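Local atomic coordinates of putative cell adhesion protein (PDB entry 3LIU), a protein that probably serves as a fimbrial (pilus) subunit of the FimA/Mfa1 family, taking part in cell adhesion at the surface of a human gut bacterium. Residues E15-A20 against T140-G145; V48-V53 against A84-V89; W56-T61 against G75-Y80; K130-T135 against E162-G167. All blocks are in the same frame, centred on the assembly; numbering follows the deposited sequence.

Interaction 1: residues E15-A20 against T140-G145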
loop_
_atom_site.group_PDB
_atom_site.type_symbol
_atom_site.label_atom_id
_atom_site.label_comp_id
_atom_site.label_asym_id
_atom_site.label_seq_id
_atom_site.Cartn_x
_atom_site.Cartn_y
_atom_site.Cartn_z
ATOM N N GLU A 15 16.569 -16.930 32.064
ATOM C CA GLU A 15 16.538 -15.750 32.919
ATOM C C GLU A 15 15.577 -14.672 32.417
ATOM O O GLU A 15 15.291 -14.578 31.222
ATOM C CB GLU A 15 17.919 -15.157 33.017
ATOM C CG GLU A 15 18.906 -16.013 33.729
ATOM C CD GLU A 15 20.304 -15.592 33.384
ATOM O OE1 GLU A 15 20.718 -15.778 32.211
ATOM O OE2 GLU A 15 20.982 -15.050 34.278
ATOM N N LYS A 16 15.096 -13.850 33.340
ATOM C CA LYS A 16 14.153 -12.775 33.020
ATOM C C LYS A 16 14.871 -11.467 32.691
ATOM O O LYS A 16 15.982 -11.203 33.174
ATOM C CB LYS A 16 13.214 -12.512 34.194
ATOM N N ALA A 17 14.200 -10.640 31.889
ATOM C CA ALA A 17 14.660 -9.287 31.621
ATOM C C ALA A 17 13.452 -8.415 31.270
ATOM O O ALA A 17 12.313 -8.892 31.191
ATOM C CB ALA A 17 15.683 -9.292 30.480
ATOM N N GLN A 18 13.717 -7.126 31.128
ATOM C CA GLN A 18 12.712 -6.178 30.699
ATOM C C GLN A 18 13.191 -5.567 29.389
ATOM O O GLN A 18 14.402 -5.496 29.133
ATOM C CB GLN A 18 12.486 -5.099 31.760
ATOM C CG GLN A 18 12.020 -5.635 33.134
ATOM C CD GLN A 18 10.511 -5.813 33.236
ATOM O OE1 GLN A 18 9.736 -5.025 32.685
ATOM N NE2 GLN A 18 10.088 -6.842 33.969
ATOM N N LEU A 19 12.237 -5.155 28.564
ATOM C CA LEU A 19 12.495 -4.554 27.267
ATOM C C LEU A 19 11.605 -3.338 27.145
ATOM O O LEU A 19 10.395 -3.430 27.397
ATOM C CB LEU A 19 12.172 -5.534 26.137
ATOM C CG LEU A 19 12.425 -4.991 24.729
ATOM C CD1 LEU A 19 13.927 -4.611 24.555
ATOM C CD2 LEU A 19 11.998 -5.997 23.689
ATOM N N ALA A 20 12.206 -2.203 26.795
ATOM C CA ALA A 20 11.476 -1.017 26.356
ATOM C C ALA A 20 12.027 -0.623 24.995
ATOM O O ALA A 20 13.218 -0.802 24.702
ATOM C CB ALA A 20 11.595 0.125 27.347
ATOM N N THR A 140 17.801 -6.917 33.948
ATOM C CA THR A 140 17.986 -5.491 33.739
ATOM C C THR A 140 17.032 -4.990 32.682
ATOM O O THR A 140 16.487 -5.780 31.923
ATOM C CB THR A 140 19.431 -5.152 33.299
ATOM O OG1 THR A 140 19.603 -3.741 33.392
ATOM C CG2 THR A 140 19.718 -5.579 31.879
ATOM N N THR A 141 16.853 -3.673 32.621
ATOM C CA THR A 141 16.063 -3.069 31.571
ATOM C C THR A 141 16.866 -2.929 30.246
ATOM O O THR A 141 17.861 -2.203 30.182
ATOM C CB THR A 141 15.455 -1.717 32.016
ATOM O OG1 THR A 141 14.588 -1.934 33.137
ATOM C CG2 THR A 141 14.629 -1.089 30.867
ATOM N N ASN A 142 16.437 -3.643 29.204
ATOM C CA ASN A 142 17.039 -3.490 27.882
ATOM C C ASN A 142 16.260 -2.470 27.065
ATOM O O ASN A 142 15.027 -2.544 26.982
ATOM C CB ASN A 142 17.075 -4.802 27.109
ATOM C CG ASN A 142 17.988 -5.811 27.741
ATOM O OD1 ASN A 142 19.178 -5.880 27.414
ATOM N ND2 ASN A 142 17.446 -6.602 28.645
ATOM N N TYR A 143 16.988 -1.551 26.438
ATOM C CA TYR A 143 16.358 -0.537 25.616
ATOM C C TYR A 143 16.671 -0.780 24.136
ATOM O O TYR A 143 17.798 -1.164 23.781
ATOM C CB TYR A 143 16.869 0.847 26.035
ATOM C CG TYR A 143 16.477 1.277 27.424
ATOM C CD1 TYR A 143 15.197 1.721 27.676
ATOM C CD2 TYR A 143 17.401 1.274 28.463
ATOM C CE1 TYR A 143 14.821 2.109 28.921
ATOM C CE2 TYR A 143 17.034 1.673 29.724
ATOM C CZ TYR A 143 15.729 2.085 29.939
ATOM O OH TYR A 143 15.294 2.500 31.162
ATOM N N ILE A 144 15.669 -0.576 23.282
ATOM C CA ILE A 144 15.876 -0.557 21.848
ATOM C C ILE A 144 15.366 0.748 21.293
ATOM O O ILE A 144 14.151 1.051 21.328
ATOM C CB ILE A 144 15.194 -1.743 21.154
ATOM C CG1 ILE A 144 15.781 -3.051 21.693
ATOM C CG2 ILE A 144 15.332 -1.614 19.618
ATOM C CD1 ILE A 144 15.099 -4.327 21.155
ATOM N N GLY A 145 16.302 1.534 20.779
ATOM C CA GLY A 145 15.986 2.783 20.113
ATOM C C GLY A 145 16.161 4.040 20.943
ATOM O O GLY A 145 15.754 5.116 20.502
#

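Interaction 2: residues V48-V53 against A84-V89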
loop_
_atom_site.group_PDB
_atom_site.type_symbol
_atom_site.label_atom_id
_atom_site.label_comp_id
_atom_site.label_asym_id
_atom_site.label_seq_id
_atom_site.Cartn_x
_atom_site.Cartn_y
_atom_site.Cartn_z
ATOM N N VAL A 48 4.943 -5.898 19.362
ATOM C CA VAL A 48 6.354 -6.271 19.366
ATOM C C VAL A 48 6.453 -7.793 19.500
ATOM O O VAL A 48 5.835 -8.414 20.382
ATOM C CB VAL A 48 7.090 -5.578 20.520
ATOM C CG1 VAL A 48 8.572 -5.973 20.554
ATOM C CG2 VAL A 48 6.919 -4.029 20.437
ATOM N N GLY A 49 7.190 -8.402 18.590
ATOM C CA GLY A 49 7.452 -9.834 18.670
ATOM C C GLY A 49 8.910 -10.012 19.001
ATOM O O GLY A 49 9.788 -9.504 18.256
ATOM N N VAL A 50 9.181 -10.713 20.100
ATOM C CA VAL A 50 10.574 -11.016 20.504
ATOM C C VAL A 50 10.783 -12.539 20.436
ATOM O O VAL A 50 10.114 -13.277 21.157
ATOM C CB VAL A 50 10.807 -10.559 21.969
ATOM C CG1 VAL A 50 12.290 -10.698 22.365
ATOM C CG2 VAL A 50 10.353 -9.124 22.156
ATOM N N PHE A 51 11.702 -13.003 19.598
ATOM C CA PHE A 51 11.880 -14.443 19.356
ATOM C C PHE A 51 13.324 -14.856 19.663
ATOM O O PHE A 51 14.284 -14.493 18.960
ATOM C CB PHE A 51 11.464 -14.801 17.909
ATOM C CG PHE A 51 10.007 -14.530 17.608
ATOM C CD1 PHE A 51 9.033 -15.488 17.831
ATOM C CD2 PHE A 51 9.611 -13.303 17.122
ATOM C CE1 PHE A 51 7.684 -15.221 17.541
ATOM C CE2 PHE A 51 8.304 -13.028 16.851
ATOM C CZ PHE A 51 7.326 -13.987 17.055
ATOM N N GLY A 52 13.488 -15.595 20.745
ATOM C CA GLY A 52 14.825 -15.989 21.171
ATOM C C GLY A 52 15.399 -16.979 20.182
ATOM O O GLY A 52 14.664 -17.712 19.550
ATOM N N VAL A 53 16.715 -17.006 20.037
ATOM C CA VAL A 53 17.310 -17.912 19.057
ATOM C C VAL A 53 17.091 -19.377 19.449
ATOM O O VAL A 53 17.094 -20.214 18.594
ATOM C CB VAL A 53 18.820 -17.653 18.857
ATOM C CG1 VAL A 53 19.016 -16.321 18.166
ATOM C CG2 VAL A 53 19.546 -17.724 20.171
ATOM N N ALA A 84 18.001 -12.466 20.498
ATOM C CA ALA A 84 16.653 -12.516 19.977
ATOM C C ALA A 84 16.491 -11.714 18.702
ATOM O O ALA A 84 17.251 -10.769 18.422
ATOM C CB ALA A 84 15.636 -12.050 21.039
ATOM N N HIS A 85 15.472 -12.102 17.944
ATOM C CA HIS A 85 15.032 -11.388 16.772
ATOM C C HIS A 85 13.734 -10.651 17.129
ATOM O O HIS A 85 12.828 -11.238 17.696
ATOM C CB HIS A 85 14.860 -12.339 15.613
ATOM C CG HIS A 85 16.149 -12.850 15.058
ATOM N ND1 HIS A 85 16.459 -14.188 15.010
ATOM C CD2 HIS A 85 17.217 -12.200 14.538
ATOM C CE1 HIS A 85 17.658 -14.344 14.480
ATOM N NE2 HIS A 85 18.146 -13.152 14.196
ATOM N N VAL A 86 13.704 -9.349 16.851
ATOM C CA VAL A 86 12.636 -8.449 17.281
ATOM C C VAL A 86 12.088 -7.737 16.066
ATOM O O VAL A 86 12.851 -7.240 15.259
ATOM C CB VAL A 86 13.191 -7.405 18.247
ATOM C CG1 VAL A 86 12.134 -6.432 18.691
ATOM C CG2 VAL A 86 13.850 -8.096 19.446
ATOM N N VAL A 87 10.763 -7.695 15.963
ATOM C CA VAL A 87 10.077 -6.960 14.915
ATOM C C VAL A 87 8.909 -6.174 15.535
ATOM O O VAL A 87 8.252 -6.625 16.476
ATOM C CB VAL A 87 9.631 -7.895 13.744
ATOM C CG1 VAL A 87 8.882 -9.140 14.260
ATOM C CG2 VAL A 87 8.786 -7.130 12.705
ATOM N N VAL A 88 8.669 -4.983 15.015
ATOM C CA VAL A 88 7.664 -4.109 15.538
ATOM C C VAL A 88 6.664 -3.846 14.439
ATOM O O VAL A 88 7.046 -3.512 13.309
ATOM C CB VAL A 88 8.305 -2.780 15.968
ATOM C CG1 VAL A 88 7.256 -1.803 16.543
ATOM C CG2 VAL A 88 9.414 -3.061 16.962
ATOM N N VAL A 89 5.383 -3.967 14.786
ATOM C CA VAL A 89 4.291 -3.651 13.903
ATOM C C VAL A 89 3.442 -2.538 14.513
ATOM O O VAL A 89 2.935 -2.653 15.623
ATOM C CB VAL A 89 3.384 -4.900 13.628
ATOM C CG1 VAL A 89 2.137 -4.481 12.757
ATOM C CG2 VAL A 89 4.185 -6.015 12.922
HETATM O O HOH W 1 14.856 -15.778 16.300
#

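Interaction 3: residues W56-T61 against G75-Y80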
loop_
_atom_site.group_PDB
_atom_site.type_symbol
_atom_site.label_atom_id
_atom_site.label_comp_id
_atom_site.label_asym_id
_atom_site.label_seq_id
_atom_site.Cartn_x
_atom_site.Cartn_y
_atom_site.Cartn_z
ATOM N N TRP A 56 12.240 -19.633 22.512
ATOM C CA TRP A 56 11.226 -18.931 23.314
ATOM C C TRP A 56 10.671 -17.750 22.504
ATOM O O TRP A 56 11.318 -17.264 21.562
ATOM C CB TRP A 56 11.774 -18.462 24.658
ATOM C CG TRP A 56 12.970 -17.487 24.617
ATOM C CD1 TRP A 56 14.295 -17.811 24.737
ATOM C CD2 TRP A 56 12.929 -16.046 24.502
ATOM N NE1 TRP A 56 15.078 -16.672 24.682
ATOM C CE2 TRP A 56 14.264 -15.579 24.558
ATOM C CE3 TRP A 56 11.897 -15.113 24.359
ATOM C CZ2 TRP A 56 14.591 -14.230 24.459
ATOM C CZ3 TRP A 56 12.225 -13.763 24.264
ATOM C CH2 TRP A 56 13.562 -13.338 24.314
ATOM N N SER A 57 9.462 -17.309 22.842
ATOM C CA SER A 57 8.919 -16.106 22.240
ATOM C C SER A 57 8.096 -15.312 23.233
ATOM O O SER A 57 7.486 -15.889 24.142
ATOM C CB SER A 57 8.096 -16.470 21.019
ATOM O OG SER A 57 6.938 -17.254 21.329
ATOM N N VAL A 58 8.115 -13.991 23.069
ATOM C CA VAL A 58 7.239 -13.089 23.787
ATOM C C VAL A 58 6.698 -12.084 22.795
ATOM O O VAL A 58 7.479 -11.370 22.131
ATOM C CB VAL A 58 7.972 -12.341 24.913
ATOM C CG1 VAL A 58 7.000 -11.515 25.717
ATOM C CG2 VAL A 58 8.659 -13.341 25.858
ATOM N N ILE A 59 5.376 -12.026 22.674
ATOM C CA ILE A 59 4.701 -11.060 21.784
ATOM C C ILE A 59 3.658 -10.294 22.561
ATOM O O ILE A 59 2.909 -10.894 23.325
ATOM C CB ILE A 59 3.973 -11.743 20.610
ATOM C CG1 ILE A 59 4.954 -12.624 19.803
ATOM C CG2 ILE A 59 3.278 -10.673 19.696
ATOM C CD1 ILE A 59 4.705 -14.078 19.866
ATOM N N TYR A 60 3.609 -8.978 22.379
ATOM C CA TYR A 60 2.681 -8.137 23.113
ATOM C C TYR A 60 2.301 -6.913 22.325
ATOM O O TYR A 60 3.029 -6.488 21.419
ATOM C CB TYR A 60 3.271 -7.693 24.450
ATOM C CG TYR A 60 4.601 -7.000 24.324
ATOM C CD1 TYR A 60 5.762 -7.735 24.154
ATOM C CD2 TYR A 60 4.709 -5.615 24.395
ATOM C CE1 TYR A 60 7.015 -7.110 24.060
ATOM C CE2 TYR A 60 5.969 -4.981 24.292
ATOM C CZ TYR A 60 7.103 -5.757 24.103
ATOM O OH TYR A 60 8.344 -5.202 23.994
ATOM N N THR A 61 1.179 -6.315 22.707
ATOM C CA THR A 61 0.677 -5.085 22.071
ATOM C C THR A 61 0.328 -4.067 23.147
ATOM O O THR A 61 -0.334 -4.400 24.131
ATOM C CB THR A 61 -0.562 -5.323 21.174
ATOM O OG1 THR A 61 -0.223 -6.192 20.093
ATOM C CG2 THR A 61 -1.079 -3.969 20.535
ATOM N N GLY A 75 6.215 0.697 26.679
ATOM C CA GLY A 75 6.727 0.665 28.053
ATOM C C GLY A 75 7.336 -0.664 28.386
ATOM O O GLY A 75 7.133 -1.628 27.646
ATOM N N PRO A 76 8.087 -0.727 29.497
ATOM C CA PRO A 76 8.826 -1.939 29.785
ATOM C C PRO A 76 7.938 -3.148 29.759
ATOM O O PRO A 76 6.823 -3.091 30.243
ATOM C CB PRO A 76 9.366 -1.690 31.189
ATOM C CG PRO A 76 9.635 -0.259 31.192
ATOM C CD PRO A 76 8.422 0.329 30.467
ATOM N N GLN A 77 8.439 -4.233 29.191
ATOM C CA GLN A 77 7.715 -5.482 29.149
ATOM C C GLN A 77 8.664 -6.568 29.573
ATOM O O GLN A 77 9.825 -6.538 29.200
ATOM C CB GLN A 77 7.255 -5.749 27.729
ATOM C CG GLN A 77 6.709 -7.140 27.483
ATOM C CD GLN A 77 5.337 -7.328 28.065
ATOM O OE1 GLN A 77 4.601 -6.358 28.296
ATOM N NE2 GLN A 77 4.981 -8.586 28.308
ATOM N N GLU A 78 8.185 -7.537 30.342
ATOM C CA GLU A 78 9.032 -8.670 30.693
ATOM C C GLU A 78 9.264 -9.587 29.485
ATOM O O GLU A 78 8.340 -9.879 28.746
ATOM C CB GLU A 78 8.450 -9.478 31.855
ATOM C CG GLU A 78 9.508 -10.305 32.573
ATOM C CD GLU A 78 8.888 -11.429 33.365
ATOM O OE1 GLU A 78 8.210 -11.132 34.369
ATOM O OE2 GLU A 78 9.060 -12.608 32.971
ATOM N N VAL A 79 10.503 -10.034 29.330
ATOM C CA VAL A 79 10.934 -10.908 28.239
ATOM C C VAL A 79 12.005 -11.829 28.853
ATOM O O VAL A 79 12.185 -11.823 30.071
ATOM C CB VAL A 79 11.483 -10.078 27.020
ATOM C CG1 VAL A 79 10.393 -9.184 26.420
ATOM C CG2 VAL A 79 12.669 -9.223 27.394
ATOM N N TYR A 80 12.676 -12.646 28.050
ATOM C CA TYR A 80 13.804 -13.466 28.549
ATOM C C TYR A 80 15.155 -12.953 28.069
ATOM O O TYR A 80 15.239 -12.229 27.058
ATOM C CB TYR A 80 13.634 -14.941 28.150
ATOM C CG TYR A 80 12.306 -15.548 28.618
ATOM C CD1 TYR A 80 12.125 -15.924 29.947
ATOM C CD2 TYR A 80 11.247 -15.738 27.730
ATOM C CE1 TYR A 80 10.926 -16.478 30.388
ATOM C CE2 TYR A 80 10.036 -16.293 28.163
ATOM C CZ TYR A 80 9.886 -16.660 29.496
ATOM O OH TYR A 80 8.698 -17.202 29.942
HETATM O O HOH W 2 8.549 -2.844 25.459
#

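Interaction 4: residues K130-T135 against E162-G167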
loop_
_atom_site.group_PDB
_atom_site.type_symbol
_atom_site.label_atom_id
_atom_site.label_comp_id
_atom_site.label_asym_id
_atom_site.label_seq_id
_atom_site.Cartn_x
_atom_site.Cartn_y
_atom_site.Cartn_z
ATOM N N LYS A 130 12.093 -3.571 10.231
ATOM C CA LYS A 130 12.820 -4.764 9.785
ATOM C C LYS A 130 12.985 -5.678 10.958
ATOM O O LYS A 130 12.655 -5.297 12.091
ATOM C CB LYS A 130 14.182 -4.380 9.251
ATOM C CG LYS A 130 15.231 -3.970 10.312
ATOM C CD LYS A 130 16.602 -3.759 9.641
ATOM C CE LYS A 130 17.592 -2.938 10.478
ATOM N NZ LYS A 130 18.959 -3.182 9.910
ATOM N N VAL A 131 13.542 -6.864 10.723
ATOM C CA VAL A 131 13.853 -7.760 11.816
ATOM C C VAL A 131 15.184 -7.359 12.453
ATOM O O VAL A 131 16.171 -7.260 11.748
ATOM C CB VAL A 131 13.904 -9.246 11.354
ATOM C CG1 VAL A 131 14.328 -10.154 12.488
ATOM C CG2 VAL A 131 12.532 -9.698 10.822
ATOM N N LEU A 132 15.174 -7.101 13.761
ATOM C CA LEU A 132 16.358 -6.666 14.520
ATOM C C LEU A 132 17.006 -7.854 15.185
ATOM O O LEU A 132 16.323 -8.793 15.597
ATOM C CB LEU A 132 15.964 -5.641 15.614
ATOM C CG LEU A 132 15.086 -4.471 15.140
ATOM C CD1 LEU A 132 14.666 -3.526 16.275
ATOM C CD2 LEU A 132 15.836 -3.701 14.107
ATOM N N ASP A 133 18.322 -7.841 15.273
ATOM C CA ASP A 133 19.041 -8.844 16.042
ATOM C C ASP A 133 19.714 -8.195 17.254
ATOM O O ASP A 133 20.578 -7.364 17.082
ATOM C CB ASP A 133 20.084 -9.540 15.147
ATOM C CG ASP A 133 20.911 -10.569 15.911
ATOM O OD1 ASP A 133 20.314 -11.450 16.574
ATOM O OD2 ASP A 133 22.151 -10.497 15.849
ATOM N N VAL A 134 19.354 -8.598 18.457
ATOM C CA VAL A 134 19.888 -8.015 19.676
ATOM C C VAL A 134 20.212 -9.086 20.717
ATOM O O VAL A 134 19.690 -10.209 20.673
ATOM C CB VAL A 134 18.887 -7.012 20.302
ATOM C CG1 VAL A 134 18.593 -5.880 19.323
ATOM C CG2 VAL A 134 17.605 -7.717 20.766
ATOM N N THR A 135 21.082 -8.744 21.656
ATOM C CA THR A 135 21.316 -9.616 22.818
ATOM C C THR A 135 20.765 -8.946 24.068
ATOM O O THR A 135 21.234 -7.886 24.487
ATOM C CB THR A 135 22.792 -9.988 22.960
ATOM O OG1 THR A 135 23.192 -10.623 21.750
ATOM C CG2 THR A 135 23.036 -10.948 24.178
ATOM N N GLU A 162 21.168 0.005 26.337
ATOM C CA GLU A 162 20.742 0.061 24.942
ATOM C C GLU A 162 21.440 -1.096 24.194
ATOM O O GLU A 162 22.671 -1.243 24.225
ATOM C CB GLU A 162 21.099 1.413 24.330
ATOM C CG GLU A 162 20.844 1.508 22.817
ATOM C CD GLU A 162 19.385 1.448 22.472
ATOM O OE1 GLU A 162 18.565 2.025 23.227
ATOM O OE2 GLU A 162 19.054 0.841 21.426
ATOM N N VAL A 163 20.638 -1.930 23.554
ATOM C CA VAL A 163 21.130 -3.158 22.956
ATOM C C VAL A 163 21.047 -3.154 21.434
ATOM O O VAL A 163 21.548 -4.055 20.792
ATOM C CB VAL A 163 20.413 -4.403 23.538
ATOM C CG1 VAL A 163 20.626 -4.492 25.043
ATOM C CG2 VAL A 163 18.926 -4.432 23.177
ATOM N N TYR A 164 20.457 -2.118 20.858
ATOM C CA TYR A 164 20.333 -1.971 19.404
ATOM C C TYR A 164 21.227 -0.829 18.929
ATOM O O TYR A 164 22.058 -1.026 18.042
ATOM C CB TYR A 164 18.876 -1.702 19.032
ATOM C CG TYR A 164 18.605 -1.148 17.643
ATOM C CD1 TYR A 164 18.756 -1.944 16.505
ATOM C CD2 TYR A 164 18.116 0.130 17.479
ATOM C CE1 TYR A 164 18.481 -1.449 15.213
ATOM C CE2 TYR A 164 17.809 0.634 16.188
ATOM C CZ TYR A 164 17.995 -0.170 15.072
ATOM O OH TYR A 164 17.723 0.318 13.804
ATOM N N GLY A 165 21.062 0.363 19.487
ATOM C CA GLY A 165 22.098 1.403 19.318
ATOM C C GLY A 165 22.133 2.257 18.049
ATOM O O GLY A 165 23.122 2.960 17.808
ATOM N N ALA A 166 21.066 2.280 17.260
ATOM C CA ALA A 166 21.060 3.106 16.056
ATOM C C ALA A 166 19.901 4.096 16.020
ATOM O O ALA A 166 19.321 4.355 14.975
ATOM C CB ALA A 166 21.073 2.216 14.787
ATOM N N GLY A 167 19.574 4.687 17.156
ATOM C CA GLY A 167 18.493 5.648 17.207
ATOM C C GLY A 167 17.139 4.955 17.219
ATOM O O GLY A 167 17.066 3.744 17.217
HETATM O O HOH W 3 22.655 -6.427 21.198
#

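Interaction 1: residues E15-A20 against T140-G145
Gln-18 O is gripped twice by Asn-142: the backbone N gives the shorter bond, 2.8 Å to Gln-18 O, from above the carbonyl plane, and the side-chain ND2 gives a longer one, 3.3 Å to Gln-18 O, lying in that plane. With CG of Asn-142 anti to its carbonyl carbon (chi1 -66°), the amide lies beside its own backbone N, so both donors can reach one oxygen; the other end, OD1, takes the N-H of Val-137, which fixes which way round the amide sits. Three more bonds complete the parallel pairing. Gln-18 N donates to Thr-140 O, Ala-20 N to Asn-142 O nearly along the C=O axis, and Ile-144 N to Ala-20 O at 2.8 Å.

Apolar contacts divide between two faces. On one, Leu-19 CD1 meets Ile-144 CD1 at 3.6 Å, the chains crossing obliquely. On the other, Ala-20 CB sits 4.0 Å from Tyr-143 CD1, and Thr-141 CG2 lies over the rim of one face of the same ring, whose OH bonds to Ile-158 O. This parallel pairing joins strands about 120 residues apart: strand 16-24 lies between strand 71-80 and strand 141-144, and the latter passes the sheet on to strand 158-162.

Interaction 2: residues V48-V53 against A84-V89
Val-50 sets its CG1 methyl against Ala-84 CB, 3.8 Å away, and the same methyl lies near Val-86 CG2, so one branch touches two residues of the facing strand. The setting is an antiparallel strand pair in the beta-rich N-terminal part of a FimA-type fimbrial subunit, and it illustrates how such a pair can present two differently built faces. Val-48, Val-50, Val-86 and Val-88 all place CG1 anti to the backbone N, and with Ala-84 they form one uniform apolar face. Val-48 and Val-86 stand side by side and point the same way, their CG1 atoms 4.0 Å apart. Leu-19, Leu-21 and Ile-23 of strand 16-24 pack against this face.

The other face carries Phe-51, His-85 and Val-87, with Gly-49 among them. Gly-49, with no side chain, lets the Phe-51 ring lie close over its backbone. Ile-106 of helix 106-110 lies against both Phe-51 and Val-87.

Between the faces, Gly-49 with Val-87 and Phe-51 with His-85 are hydrogen-bonded pairs. Gly-49 N donates to Val-87 O almost straight (172°), while the shortest of the four bonds runs from Phe-51 N to His-85 O at 2.8 Å. His-85 N returns a bond to Phe-51 O from above the carbonyl plane. That oxygen has a second partner: a water donates to Phe-51 O and lies in the plane of the imidazole, 2.6 Å from His-85 ND1.

Interaction 3: residues W56-T61 against G75-Y80
Trp-56 and Tyr-80 run antiparallel alongside one another at one end of this contact, and their rings meet as an offset edge-to-face pair. The edge of the tyrosine is turned to the face of the indole, with planes at 72° and the centroid of the five-membered ring 5.3 Å from that of Tyr-80. The nearest side-chain atoms are Tyr-80 CD2 and Trp-56 CE3, 3.5 Å apart. Beside them, Tyr-80 CB stands over the six-membered ring, 3.8 Å from its centroid and close to the ring normal, a CH-pi contact. Trp-56 achieves this with CG in the crowded position between backbone N and carbonyl carbon (chi1 60°).

Tyr-60 has a similar first torsion but meets a different kind of partner. Gln-77, bent at chi2, comes to meet it end on, so that CG rests over the centre of the phenol face, 3.5 Å from the ring centroid, and the amide plane stacks at 18° to the ring. Between these two pairings stands Val-58: its side chain crosses that of Val-79 at about a right angle, CG1 against CG1, and its CG2 approaches Tyr-80 CE2 at 4.0 Å.

The strands are the arms of the hairpin formed by 57-66 and 71-80; the segment axes come no nearer than 7.3 Å. Each arm pairs its backbone outward, with strand 45-52 or strand 16-24. No direct hydrogen bond joins the two segments; a water links Tyr-60 OH with Gly-75 O, and Gln-77 OE1 is held by Lys-62 NZ. Between the arms, aromatic faces and C-H groups thus supply the cohesion, and polar groups turn to water or to the nearby lysine.

Interaction 4: residues K130-T135 against E162-G167
Tyr-164 has CG anti to its backbone N (chi1 164°), which carries the ring toward strand 127-136, while Leu-132, with CG anti to its carbonyl carbon (chi1 -50°) and chi2 extended, brings CD2 to meet it. The two side chains cross at about a right angle, Leu-132 CD2 lying 3.6 Å from Tyr-164 CE1. Val-163 and Val-134 share a first torsion near -60°. They too cross at about a right angle, with Val-163 CG2 3.9 Å from Val-134 CB, while the other branch, Val-163 CG1, lies 3.5 Å from Thr-135 O.

A water carries a polar link across: it accepts from Thr-135 N and donates to Val-163 O, 2.6 Å away. Where strand 158-162 gives way to the loop, Glu-162 OE2 takes the N-H of Gly-165 at 2.8 Å on its anti lone pair, with a weak bond from Tyr-164 N. Gly-145 N binds this same oxygen and Tyr-146 N binds OE1, so the carboxylate is ringed by backbone donors, which would be expected to stabilise its charge.

Ile-144 touches both Val-163 and Tyr-164 from strand 141-144. This is apolar packing of a loop, leaving strand 158-162, over a strand of the beta-rich region that matches the FimA family.

In the fold
From the N terminus, strand 16-24 pairs with strand 141-144, and interaction 1 thereby closes a loop of about 120 residues. Interaction 2 is nested inside that loop, joining strands 45-52 and 82-90, and interaction 3, a short hairpin closure, is nested inside interaction 2. Interaction 4 opens after interaction 2 has closed and crosses interaction 1, since 140-145 falls between its two segments. Backbone pairing makes the set continuous: 15-20 runs beside 75-80, 48-53 beside 56-61, 84-89 beside 130-135, and 140-145 beside the start of 162-167. Interactions 3 and 4 do not touch, their nearest atoms being about 7 Å apart. Together the four tie up one end of the elongated chain, within the FimA family region.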